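PDB 2WA1: Non-structural protein 5 from Modoc virus, which probably methylates the viral RNA cap, its modelled domain being an FtsJ-like methyltransferase that would use S-adenosylmethionine as methyl donor. Local coordinates for residues L71-E76 against V219-N224. The protein carries 4 engineered substitutions. Sequence-based numbering, arbitrary orientation.
Sequences LAWIDE and VPLSRN
Trp73 lays one face of its indole over Pro220, whose CD stands 3.5 Å from the centroid of the six-membered ring and 19° off the ring normal, a CH-pi contact. The approach is lopsided: Pro220 CD lies nearest Trp73 CZ2, at 3.3 Å, and Pro220 CG follows it along the same part of the ring. The indole is carried out from the helix by a chi1 of -172°, which sets CG anti to the backbone N. Farther round the ring, Val219 CG1 meets Trp73 CE3 at 3.9 Å, while the methyl Leu221 CD1 comes in obliquely, reaching Trp73 CD1 at 3.8 Å. Of the two Val219 methyls, CG1 lies nearest the tryptophan, and CG2 packs on Ile74 CG1 at 3.6 Å, with Ile74 CD1 close by. No hydrogen bond joins the segments; the fit is wholly apolar. Residues 219-222 form a type I beta turn, closed by a hydrogen bond from Ser222 N to Val219 O, 3.0 Å, a turn that brings Val219, Pro220 and Leu221 alongside Trp73. Tyr230, on strand 229-232, touches both Ile74 and Val219. The contact thus packs helix 66-76 against the connection between strand 215-217, at one edge of the mixed seven-stranded sheet, and strand 229-232 next to it, which runs antiparallel to its neighbours, in this Rossmann-like, FtsJ-type methyltransferase fold.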
# COMPACT_ATOMS: atom_id res chain seq x y z
N LEU A 71 0.13 8.12 -4.34
CA LEU A 71 -0.73 8.69 -3.29
C LEU A 71 -1.60 9.83 -3.85
O LEU A 71 -2.79 9.90 -3.54
CB LEU A 71 0.08 9.18 -2.11
CG LEU A 71 -0.77 9.66 -0.92
CD1 LEU A 71 -1.80 8.55 -0.41
CD2 LEU A 71 0.17 10.12 0.20
N ALA A 72 -1.01 10.68 -4.68
CA ALA A 72 -1.73 11.76 -5.34
C ALA A 72 -2.90 11.23 -6.16
O ALA A 72 -4.01 11.77 -6.08
CB ALA A 72 -0.76 12.55 -6.22
N TRP A 73 -2.67 10.16 -6.92
CA TRP A 73 -3.75 9.55 -7.70
C TRP A 73 -4.90 9.04 -6.82
O TRP A 73 -6.05 9.27 -7.14
CB TRP A 73 -3.20 8.43 -8.60
CG TRP A 73 -4.18 7.89 -9.55
CD1 TRP A 73 -4.34 8.27 -10.87
CD2 TRP A 73 -5.17 6.89 -9.30
NE1 TRP A 73 -5.36 7.57 -11.44
CE2 TRP A 73 -5.89 6.72 -10.51
CE3 TRP A 73 -5.51 6.11 -8.18
CZ2 TRP A 73 -6.93 5.79 -10.63
CZ3 TRP A 73 -6.54 5.21 -8.30
CH2 TRP A 73 -7.24 5.04 -9.52
N ILE A 74 -4.57 8.35 -5.72
CA ILE A 74 -5.57 7.84 -4.80
C ILE A 74 -6.36 8.99 -4.14
O ILE A 74 -7.58 8.93 -4.02
CB ILE A 74 -4.92 6.96 -3.68
CG1 ILE A 74 -4.29 5.65 -4.26
CG2 ILE A 74 -5.95 6.58 -2.68
CD1 ILE A 74 -3.31 4.90 -3.28
N ASP A 75 -5.62 10.00 -3.68
CA ASP A 75 -6.20 11.25 -3.15
C ASP A 75 -7.23 11.90 -4.10
O ASP A 75 -8.41 12.07 -3.75
CB ASP A 75 -5.04 12.22 -2.85
CG ASP A 75 -5.47 13.45 -2.04
OD1 ASP A 75 -6.54 13.44 -1.42
OD2 ASP A 75 -4.67 14.41 -2.04
N GLU A 76 -6.80 12.20 -5.33
CA GLU A 76 -7.70 12.82 -6.33
C GLU A 76 -8.94 12.00 -6.70
O GLU A 76 -9.95 12.56 -7.13
CB GLU A 76 -6.92 13.18 -7.58
CG GLU A 76 -5.69 14.06 -7.33
CD GLU A 76 -4.80 14.18 -8.56
OE1 GLU A 76 -5.29 13.89 -9.70
OE2 GLU A 76 -3.61 14.57 -8.38
N VAL A 219 -4.01 1.00 -8.34
CA VAL A 219 -3.55 2.25 -8.92
C VAL A 219 -2.94 1.96 -10.31
O VAL A 219 -2.07 1.13 -10.41
CB VAL A 219 -2.52 2.96 -7.98
CG1 VAL A 219 -2.05 4.31 -8.58
CG2 VAL A 219 -3.14 3.14 -6.57
N PRO A 220 -3.45 2.63 -11.37
CA PRO A 220 -2.94 2.38 -12.73
C PRO A 220 -1.51 2.77 -13.04
O PRO A 220 -0.98 2.35 -14.08
CB PRO A 220 -3.95 3.10 -13.65
CG PRO A 220 -4.61 4.12 -12.79
CD PRO A 220 -4.61 3.55 -11.37
N LEU A 221 -0.89 3.54 -12.15
CA LEU A 221 0.52 3.88 -12.24
C LEU A 221 1.39 2.73 -11.76
O LEU A 221 2.58 2.71 -12.04
CB LEU A 221 0.86 5.14 -11.39
CG LEU A 221 0.35 6.54 -11.77
CD1 LEU A 221 -1.13 6.56 -12.05
CD2 LEU A 221 0.64 7.52 -10.64
N SER A 222 0.81 1.82 -10.97
CA SER A 222 1.54 0.62 -10.52
C SER A 222 2.02 -0.17 -11.75
O SER A 222 1.29 -0.33 -12.71
CB SER A 222 0.67 -0.30 -9.62
OG SER A 222 0.50 0.24 -8.30
N ARG A 223 3.24 -0.64 -11.68
CA ARG A 223 3.79 -1.45 -12.76
C ARG A 223 3.13 -2.85 -12.80
O ARG A 223 2.61 -3.30 -11.78
CB ARG A 223 5.30 -1.56 -12.61
CG ARG A 223 6.08 -0.34 -13.09
CD ARG A 223 7.43 -0.51 -12.43
NE ARG A 223 8.43 0.49 -12.77
CZ ARG A 223 9.39 0.85 -11.93
NH1 ARG A 223 9.45 0.31 -10.71
NH2 ARG A 223 10.28 1.76 -12.30
N ASN A 224 3.14 -3.50 -13.96
CA ASN A 224 2.57 -4.85 -14.12
C ASN A 224 3.37 -5.93 -13.38
O ASN A 224 2.88 -7.03 -13.15
CB ASN A 224 2.47 -5.20 -15.61
CG ASN A 224 1.59 -4.21 -16.39
OD1 ASN A 224 0.59 -3.71 -15.87
ND2 ASN A 224 1.99 -3.92 -17.62